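Local coordinates for protein alpha-1,2-mannosyltransferase (Ktr4), putative (PDB 7BOO) that belongs to a fungal glycosyltransferase family and has the mixed alpha/beta architecture of the GT-A fold, at residues Tyr100-Phe105 and Ala124-Glu129; Leu146-Ala151 and Asp163-His168; Tyr190-Pro195 and Phe279-Glu284. All coordinates share one frame; numbering follows the deposited sequence.

Contact 1: Tyr100-Phe105 and Ala124-Glu129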
# COMPACT_ATOMS: atom_id res chain seq x y z
N TYR A 100 -15.02 7.20 -10.34
CA TYR A 100 -14.45 5.89 -10.64
C TYR A 100 -15.21 4.83 -9.85
O TYR A 100 -15.70 5.10 -8.75
CB TYR A 100 -12.93 5.87 -10.35
CG TYR A 100 -12.09 6.45 -11.46
CD1 TYR A 100 -11.64 5.65 -12.50
CD2 TYR A 100 -11.75 7.81 -11.49
CE1 TYR A 100 -10.88 6.16 -13.53
CE2 TYR A 100 -10.99 8.33 -12.53
CZ TYR A 100 -10.56 7.50 -13.55
OH TYR A 100 -9.77 7.98 -14.57
N PRO A 101 -15.33 3.62 -10.40
CA PRO A 101 -16.05 2.55 -9.73
C PRO A 101 -15.34 2.00 -8.48
O PRO A 101 -14.11 2.08 -8.39
CB PRO A 101 -16.12 1.46 -10.78
CG PRO A 101 -14.91 1.66 -11.60
CD PRO A 101 -14.66 3.13 -11.63
N TRP A 102 -16.13 1.48 -7.53
CA TRP A 102 -15.63 0.76 -6.35
C TRP A 102 -15.81 -0.74 -6.58
O TRP A 102 -16.89 -1.18 -7.00
CB TRP A 102 -16.42 1.14 -5.10
CG TRP A 102 -16.22 2.52 -4.57
CD1 TRP A 102 -16.85 3.66 -4.99
CD2 TRP A 102 -15.37 2.90 -3.48
NE1 TRP A 102 -16.43 4.73 -4.24
CE2 TRP A 102 -15.53 4.30 -3.30
CE3 TRP A 102 -14.49 2.21 -2.64
CZ2 TRP A 102 -14.84 5.01 -2.32
CZ3 TRP A 102 -13.80 2.92 -1.66
CH2 TRP A 102 -13.98 4.31 -1.51
N ILE A 103 -14.77 -1.53 -6.28
CA ILE A 103 -14.83 -2.98 -6.35
C ILE A 103 -14.42 -3.52 -4.97
O ILE A 103 -13.28 -3.30 -4.53
CB ILE A 103 -13.93 -3.55 -7.46
CG1 ILE A 103 -14.23 -2.84 -8.79
CG2 ILE A 103 -14.16 -5.05 -7.64
CD1 ILE A 103 -13.41 -3.32 -9.96
N PHE A 104 -15.36 -4.20 -4.32
CA PHE A 104 -15.17 -4.76 -2.99
C PHE A 104 -14.88 -6.25 -3.09
O PHE A 104 -15.50 -6.96 -3.90
CB PHE A 104 -16.39 -4.49 -2.13
CG PHE A 104 -16.72 -3.03 -1.99
CD1 PHE A 104 -15.91 -2.19 -1.23
CD2 PHE A 104 -17.81 -2.48 -2.66
CE1 PHE A 104 -16.20 -0.84 -1.11
CE2 PHE A 104 -18.10 -1.12 -2.55
CZ PHE A 104 -17.30 -0.30 -1.77
N PHE A 105 -13.92 -6.72 -2.29
CA PHE A 105 -13.50 -8.12 -2.30
C PHE A 105 -13.63 -8.69 -0.91
O PHE A 105 -13.37 -8.01 0.09
CB PHE A 105 -12.06 -8.27 -2.77
CG PHE A 105 -11.83 -7.85 -4.19
CD1 PHE A 105 -11.54 -6.53 -4.50
CD2 PHE A 105 -11.91 -8.78 -5.22
CE1 PHE A 105 -11.33 -6.14 -5.81
CE2 PHE A 105 -11.70 -8.40 -6.53
CZ PHE A 105 -11.40 -7.07 -6.83
N ALA A 124 -20.97 6.45 -8.44
CA ALA A 124 -20.33 5.48 -9.33
C ALA A 124 -20.88 4.08 -9.10
O ALA A 124 -21.55 3.81 -8.11
CB ALA A 124 -18.82 5.49 -9.13
N LYS A 125 -20.54 3.18 -10.02
CA LYS A 125 -20.96 1.79 -9.94
C LYS A 125 -20.12 1.11 -8.86
O LYS A 125 -18.94 1.40 -8.73
CB LYS A 125 -20.74 1.07 -11.28
CG LYS A 125 -21.57 1.58 -12.46
CD LYS A 125 -20.95 2.79 -13.16
CE LYS A 125 -21.64 3.14 -14.47
NZ LYS A 125 -20.99 2.52 -15.66
N CYS A 126 -20.76 0.23 -8.08
CA CYS A 126 -20.11 -0.60 -7.07
C CYS A 126 -20.23 -2.03 -7.52
O CYS A 126 -21.27 -2.42 -8.06
CB CYS A 126 -20.80 -0.48 -5.72
SG CYS A 126 -20.52 1.09 -4.88
N TYR A 127 -19.18 -2.81 -7.31
CA TYR A 127 -19.15 -4.23 -7.64
C TYR A 127 -18.76 -5.00 -6.40
O TYR A 127 -18.02 -4.49 -5.54
CB TYR A 127 -18.17 -4.50 -8.77
CG TYR A 127 -18.51 -3.74 -10.02
CD1 TYR A 127 -19.38 -4.27 -10.97
CD2 TYR A 127 -17.99 -2.46 -10.24
CE1 TYR A 127 -19.71 -3.57 -12.12
CE2 TYR A 127 -18.32 -1.75 -11.39
CZ TYR A 127 -19.17 -2.31 -12.33
OH TYR A 127 -19.50 -1.60 -13.46
N TYR A 128 -19.26 -6.22 -6.30
CA TYR A 128 -19.14 -7.03 -5.09
C TYR A 128 -18.62 -8.37 -5.52
O TYR A 128 -19.29 -9.08 -6.26
CB TYR A 128 -20.49 -7.13 -4.36
CG TYR A 128 -21.04 -5.76 -4.07
CD1 TYR A 128 -20.67 -5.07 -2.92
CD2 TYR A 128 -21.87 -5.10 -4.99
CE1 TYR A 128 -21.14 -3.79 -2.66
CE2 TYR A 128 -22.34 -3.82 -4.74
CZ TYR A 128 -21.97 -3.16 -3.57
OH TYR A 128 -22.44 -1.90 -3.30
N GLU A 129 -17.39 -8.69 -5.11
CA GLU A 129 -16.66 -9.83 -5.63
C GLU A 129 -16.21 -10.73 -4.50
O GLU A 129 -15.92 -10.26 -3.38
CB GLU A 129 -15.44 -9.36 -6.43
CG GLU A 129 -15.74 -8.46 -7.61
CD GLU A 129 -16.50 -9.14 -8.74
OE1 GLU A 129 -16.44 -10.37 -8.85
OE2 GLU A 129 -17.15 -8.43 -9.53
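Phe104 and Tyr128 both set CG anti to the carbonyl carbon (chi1 -58° in Phe104), which sends their rings off the sheet side by side in the same direction. The two planes lie 26° apart but are slid so far that the rings barely overlap, and CD2 of Phe104 touches CE1 of Tyr128 at 3.6 Å. Cys126 has the same first torsion; its SG lies at the edge of the Phe104 ring, 4.0 Å from CE2, and also approaches the Trp102 ring obliquely. Beneath these side chains the strands run parallel and trade four backbone bonds: Trp102 N to Lys125 O (3.1 Å), Tyr127 N to Trp102 O (2.8 Å), Phe104 N to Tyr127 O (2.9 Å) and Glu129 N to Phe104 O (2.8 Å). Strand 102-106, helix 112-119 and strand 126-130 make a beta-alpha-beta unit, the repeating element of the Rossmann-like sheet in GT-A proteins. The face bearing Trp102, Phe104, Cys126 and Tyr128 is packed by helices 80-98 and 112-119, where Trp102 NE1 bonds to Glu91 and Tyr128 OH to Thr118. On the face of Ile103, Phe105, Tyr127 and Glu129, the Tyr127 ring turns its edge to CB of Pro101, from the loop before the strand, 3.9 Å from CE2 of Tyr127. Ile103 divides its branches: CG1 leans on CD2 of Tyr127, while CG2 packs 3.8 Å from CG of Glu129. The Glu129 chain lies beside the Phe105 ring and bends at chi2, and its OE2 is hydrogen-bonded to a bound glycerol, probably from the crystallisation liquor.

Contact 2: Leu146-Ala151 and Asp163-His168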
# COMPACT_ATOMS: atom_id res chain seq x y z
N LEU A 146 3.13 -27.04 11.18
CA LEU A 146 4.28 -26.13 11.19
C LEU A 146 3.79 -24.69 11.25
O LEU A 146 4.39 -23.87 11.95
CB LEU A 146 5.17 -26.28 9.95
CG LEU A 146 6.04 -27.53 9.76
CD1 LEU A 146 6.84 -27.37 8.49
CD2 LEU A 146 6.96 -27.77 10.94
N PHE A 147 2.73 -24.39 10.50
CA PHE A 147 2.09 -23.08 10.60
C PHE A 147 1.68 -22.75 12.04
O PHE A 147 2.03 -21.69 12.56
CB PHE A 147 0.87 -22.94 9.67
CG PHE A 147 0.00 -21.77 10.04
CD1 PHE A 147 0.42 -20.49 9.76
CD2 PHE A 147 -1.17 -21.95 10.76
CE1 PHE A 147 -0.34 -19.39 10.14
CE2 PHE A 147 -1.93 -20.85 11.15
CZ PHE A 147 -1.51 -19.57 10.84
N ARG A 148 0.95 -23.66 12.68
CA ARG A 148 0.44 -23.42 14.04
C ARG A 148 1.57 -23.28 15.06
O ARG A 148 1.47 -22.46 15.98
CB ARG A 148 -0.57 -24.50 14.48
CG ARG A 148 -1.90 -24.51 13.70
CD ARG A 148 -2.76 -23.25 13.89
NE ARG A 148 -3.92 -23.19 12.99
CZ ARG A 148 -4.76 -22.15 12.86
NH1 ARG A 148 -4.59 -21.03 13.58
NH2 ARG A 148 -5.77 -22.22 12.00
N GLU A 149 2.66 -24.03 14.90
CA GLU A 149 3.80 -23.92 15.81
C GLU A 149 4.52 -22.56 15.70
O GLU A 149 4.81 -21.92 16.71
CB GLU A 149 4.80 -25.05 15.56
CG GLU A 149 4.27 -26.42 15.97
CD GLU A 149 5.11 -27.58 15.45
OE1 GLU A 149 4.77 -28.74 15.76
OE2 GLU A 149 6.11 -27.34 14.72
N SER A 150 4.79 -22.13 14.48
CA SER A 150 5.45 -20.83 14.29
C SER A 150 4.52 -19.68 14.69
O SER A 150 4.98 -18.70 15.29
CB SER A 150 6.03 -20.69 12.88
OG SER A 150 5.06 -20.93 11.90
N ALA A 151 3.22 -19.82 14.42
CA ALA A 151 2.20 -18.83 14.85
C ALA A 151 2.16 -18.67 16.38
O ALA A 151 2.04 -17.55 16.89
CB ALA A 151 0.82 -19.20 14.33
N ASP A 163 -1.86 -14.34 16.80
CA ASP A 163 -1.85 -14.76 15.40
C ASP A 163 -3.21 -15.29 14.94
O ASP A 163 -3.94 -15.90 15.72
CB ASP A 163 -0.78 -15.82 15.18
CG ASP A 163 -0.52 -16.06 13.74
OD1 ASP A 163 -1.22 -16.92 13.14
OD2 ASP A 163 0.35 -15.35 13.19
N LYS A 164 -3.55 -15.01 13.69
CA LYS A 164 -4.67 -15.65 13.00
C LYS A 164 -4.25 -16.03 11.59
O LYS A 164 -3.54 -15.27 10.92
CB LYS A 164 -5.87 -14.71 12.91
CG LYS A 164 -6.44 -14.27 14.24
CD LYS A 164 -7.84 -13.72 14.05
CE LYS A 164 -8.31 -12.93 15.26
NZ LYS A 164 -9.75 -12.59 15.13
N LEU A 165 -4.71 -17.19 11.12
CA LEU A 165 -4.45 -17.63 9.76
C LEU A 165 -4.90 -16.57 8.74
O LEU A 165 -4.22 -16.33 7.76
CB LEU A 165 -5.16 -18.97 9.47
CG LEU A 165 -5.03 -19.53 8.05
CD1 LEU A 165 -3.58 -19.74 7.66
CD2 LEU A 165 -5.81 -20.83 7.93
N SER A 166 -6.04 -15.94 9.01
CA SER A 166 -6.61 -14.95 8.10
C SER A 166 -5.69 -13.75 7.84
O SER A 166 -5.75 -13.19 6.75
CB SER A 166 -7.98 -14.50 8.60
OG SER A 166 -7.88 -13.84 9.84
N TYR A 167 -4.85 -13.38 8.81
CA TYR A 167 -3.88 -12.29 8.59
C TYR A 167 -2.90 -12.68 7.50
O TYR A 167 -2.60 -11.89 6.61
CB TYR A 167 -3.07 -11.95 9.86
CG TYR A 167 -3.87 -11.53 11.09
CD1 TYR A 167 -5.14 -10.95 10.99
CD2 TYR A 167 -3.31 -11.68 12.37
CE1 TYR A 167 -5.84 -10.56 12.13
CE2 TYR A 167 -4.01 -11.29 13.50
CZ TYR A 167 -5.27 -10.74 13.38
OH TYR A 167 -5.95 -10.36 14.51
N HIS A 168 -2.44 -13.93 7.57
CA HIS A 168 -1.50 -14.46 6.58
C HIS A 168 -2.13 -14.57 5.20
O HIS A 168 -1.49 -14.29 4.19
CB HIS A 168 -0.99 -15.84 6.99
CG HIS A 168 -0.16 -15.84 8.24
ND1 HIS A 168 -0.72 -15.80 9.50
CD2 HIS A 168 1.17 -15.90 8.43
CE1 HIS A 168 0.24 -15.83 10.40
NE2 HIS A 168 1.40 -15.88 9.78
O HOH W 1 -6.34 -18.89 13.03
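Two successive helices, 144-157 and 165-177, meet where Phe147 of the first reaches Leu165 and His168 in the opening turn of the second. CG of Phe147 stands anti to the backbone N (chi1 164°), and its ring reaches toward the start of helix 165-177. Leu165 CD1 lies over one face of this ring in a CH-pi contact, 3.8 Å from CZ, while Ala151 CB, from Phe147's own helix, is over the opposite face near the rim. The edge of Phe147 in turn points at the face of His168: CE1 of Phe147 is 3.6 Å from CE1 of His168, with the planes 87° apart. His168 is steadied by ND1, which donates to Lys164 O (3.2 Å); that oxygen lies in the imidazole plane and also accepts from Tyr167 N on the other face of its carbonyl. Lys164 occupies the N-cap position. At the margin, Arg148 bends at chi2 and lays a guanidinium face against the rim of the Phe147 ring; a water then links Arg148 NH1 (2.8 Å) to Leu165 N (3.0 Å), giving that amide of the first turn an acceptor. Asp163 approaches from the connecting loop, its OD1 3.3 Å from Ala151 CB and 3.5 Å from Phe147 CZ, while OD2 is engaged by the hydroxyl of Tyr161. Phe310 of helix 308-311 touches Phe147, Leu165 and His168. A T-shaped aromatic pair thus ties together two helices consecutive in the chain, across the loop between them.

Contact 3: Tyr190-Pro195 and Phe279-Glu284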
# COMPACT_ATOMS: atom_id res chain seq x y z
N TYR A 190 -5.26 0.59 -9.97
CA TYR A 190 -6.09 0.43 -8.80
C TYR A 190 -5.68 1.45 -7.74
O TYR A 190 -4.53 1.90 -7.73
CB TYR A 190 -5.98 -1.00 -8.23
CG TYR A 190 -4.65 -1.28 -7.57
CD1 TYR A 190 -3.52 -1.56 -8.33
CD2 TYR A 190 -4.51 -1.25 -6.17
CE1 TYR A 190 -2.29 -1.79 -7.73
CE2 TYR A 190 -3.28 -1.49 -5.56
CZ TYR A 190 -2.17 -1.75 -6.35
OH TYR A 190 -0.93 -1.99 -5.79
N TRP A 191 -6.63 1.80 -6.88
CA TRP A 191 -6.40 2.58 -5.68
C TRP A 191 -6.95 1.71 -4.56
O TRP A 191 -8.16 1.57 -4.41
CB TRP A 191 -7.13 3.93 -5.75
CG TRP A 191 -6.92 4.86 -4.58
CD1 TRP A 191 -6.53 4.54 -3.31
CD2 TRP A 191 -7.13 6.28 -4.59
NE1 TRP A 191 -6.47 5.67 -2.53
CE2 TRP A 191 -6.83 6.75 -3.29
CE3 TRP A 191 -7.54 7.19 -5.57
CZ2 TRP A 191 -6.91 8.10 -2.95
CZ3 TRP A 191 -7.63 8.54 -5.22
CH2 TRP A 191 -7.31 8.98 -3.92
N ARG A 192 -6.04 1.11 -3.79
CA ARG A 192 -6.41 0.28 -2.66
C ARG A 192 -6.83 1.16 -1.49
O ARG A 192 -6.08 2.07 -1.08
CB ARG A 192 -5.23 -0.61 -2.26
CG ARG A 192 -5.41 -1.35 -0.95
CD ARG A 192 -4.27 -2.33 -0.73
NE ARG A 192 -4.21 -2.76 0.66
CZ ARG A 192 -3.23 -3.51 1.18
NH1 ARG A 192 -2.22 -3.94 0.43
NH2 ARG A 192 -3.27 -3.81 2.47
N VAL A 193 -7.99 0.84 -0.91
CA VAL A 193 -8.57 1.58 0.19
C VAL A 193 -8.86 0.59 1.31
O VAL A 193 -9.43 -0.48 1.06
CB VAL A 193 -9.89 2.28 -0.23
CG1 VAL A 193 -10.46 3.09 0.92
CG2 VAL A 193 -9.65 3.16 -1.45
N GLU A 194 -8.46 0.94 2.53
CA GLU A 194 -8.74 0.12 3.72
C GLU A 194 -9.94 0.67 4.45
O GLU A 194 -10.16 1.89 4.46
CB GLU A 194 -7.57 0.08 4.70
CG GLU A 194 -6.37 -0.77 4.30
CD GLU A 194 -6.70 -2.20 3.94
OE1 GLU A 194 -7.51 -2.82 4.66
OE2 GLU A 194 -6.13 -2.71 2.95
N PRO A 195 -10.70 -0.23 5.12
CA PRO A 195 -11.95 0.14 5.73
C PRO A 195 -11.92 1.31 6.66
O PRO A 195 -12.83 2.11 6.57
CB PRO A 195 -12.34 -1.12 6.52
CG PRO A 195 -11.77 -2.22 5.70
CD PRO A 195 -10.47 -1.69 5.20
N PHE A 279 6.71 1.01 1.84
CA PHE A 279 5.56 1.84 1.54
C PHE A 279 4.39 1.25 2.31
O PHE A 279 4.18 0.02 2.29
CB PHE A 279 5.27 1.81 0.05
CG PHE A 279 6.46 2.13 -0.78
CD1 PHE A 279 7.05 3.39 -0.72
CD2 PHE A 279 7.00 1.17 -1.64
CE1 PHE A 279 8.14 3.70 -1.50
CE2 PHE A 279 8.10 1.48 -2.41
CZ PHE A 279 8.67 2.73 -2.35
N TRP A 280 3.64 2.09 3.02
CA TRP A 280 2.61 1.56 3.91
C TRP A 280 1.35 1.22 3.10
O TRP A 280 0.49 2.07 2.87
CB TRP A 280 2.32 2.52 5.05
CG TRP A 280 1.78 1.84 6.28
CD1 TRP A 280 1.99 0.55 6.68
CD2 TRP A 280 0.96 2.44 7.28
NE1 TRP A 280 1.34 0.30 7.86
CE2 TRP A 280 0.70 1.45 8.25
CE3 TRP A 280 0.42 3.72 7.44
CZ2 TRP A 280 -0.08 1.70 9.38
CZ3 TRP A 280 -0.37 3.97 8.57
CH2 TRP A 280 -0.61 2.96 9.52
N SER A 281 1.25 -0.06 2.75
CA SER A 281 0.40 -0.55 1.67
C SER A 281 -1.12 -0.48 1.88
O SER A 281 -1.87 -0.72 0.94
CB SER A 281 0.78 -1.99 1.34
OG SER A 281 0.42 -2.84 2.41
N ASN A 282 -1.59 -0.19 3.09
CA ASN A 282 -3.01 0.12 3.27
C ASN A 282 -3.50 1.21 2.31
O ASN A 282 -4.66 1.18 1.90
CB ASN A 282 -3.36 0.45 4.72
CG ASN A 282 -2.44 1.46 5.33
OD1 ASN A 282 -2.51 2.65 5.04
ND2 ASN A 282 -1.58 0.99 6.21
N PHE A 283 -2.63 2.16 1.95
CA PHE A 283 -2.83 3.07 0.82
C PHE A 283 -1.91 2.65 -0.32
O PHE A 283 -0.70 2.54 -0.11
CB PHE A 283 -2.46 4.52 1.20
CG PHE A 283 -2.46 5.48 0.03
CD1 PHE A 283 -1.37 5.56 -0.83
CD2 PHE A 283 -3.56 6.30 -0.21
CE1 PHE A 283 -1.37 6.43 -1.92
CE2 PHE A 283 -3.57 7.17 -1.29
CZ PHE A 283 -2.48 7.23 -2.14
N GLU A 284 -2.47 2.44 -1.52
CA GLU A 284 -1.67 2.26 -2.74
C GLU A 284 -2.46 2.77 -3.93
O GLU A 284 -3.66 2.53 -4.00
CB GLU A 284 -1.36 0.79 -3.03
CG GLU A 284 -0.58 0.07 -1.97
CD GLU A 284 -0.13 -1.31 -2.41
OE1 GLU A 284 1.01 -1.70 -2.02
OE2 GLU A 284 -0.88 -2.01 -3.13
O HOH W 2 -2.24 -4.30 -2.38
O HOH W 3 -6.48 3.11 2.58
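Arg192 N donates to Glu284 O (2.8 Å), making these residues a hydrogen-bonded antiparallel pair, and both side chains rise on the same face of the sheet. Tyr190 OH donates to Glu284 OE2 (2.7 Å) there. A chi1 of 72° turns the Tyr190 ring so that its hydroxyl reaches this oxygen; OE2 lies in the plane of the ring, whereas the hydroxyl meets OE2 from above the carboxylate plane, 54° out of it. A water joins the same OE2 to Arg192 NH1, 2.8 Å from that nitrogen, bridging charges too far apart for a direct salt bridge. The extended Arg192 lays one guanidinium face over the Ser281 carbonyl, CZ 3.1 Å from Ser281 O. In the guanidinium plane, Arg192 NE (3.0 Å) and NH2 (3.1 Å) both grip Glu194 OE2 side-on, a salt bridge that probably helps fix the rotation of the group. CG of Glu194 presses on CB of Asn282 at 3.3 Å, and a second water connects Glu194 N with Asn282 O. On the reverse face, Trp191 NE1 comes 3.5 Å from Phe283 CE2, the rings meeting obliquely. In the next shell, Asp316 takes a salt bridge from Arg192 NH1 and bonds Ser281 OG, while Tyr218 and His320 hold Glu284 OE1. Strand 69-74 pairs with the other edge of strand 189-192; helix 80-98 packs on Trp191 and Val193, helix 288-292 on Tyr190, and strand 218-224 on Phe283.

Contacts 1 and 3 belong to one mixed sheet and flank strand 69-74, which pairs with both 102-106 and 189-192; they touch where Trp102 CZ3 packs 4.2 Å from Val193 CG2. The centre of contact 3 lies about 4 Å from the centre of the chain, and this contact is buried, its charges answered by partners and one water. Contact 1, its centre about 19 Å from the chain's, is partly buried and relies on parallel backbone bonds and aromatic packing. Contact 2, also partly buried and centred about 22 Å from the chain centre, holds helices through rings and one bridging water. It touches neither other contact, yet helix 144-157 follows strand 126-130 and helix 165-177 precedes strand 189-192.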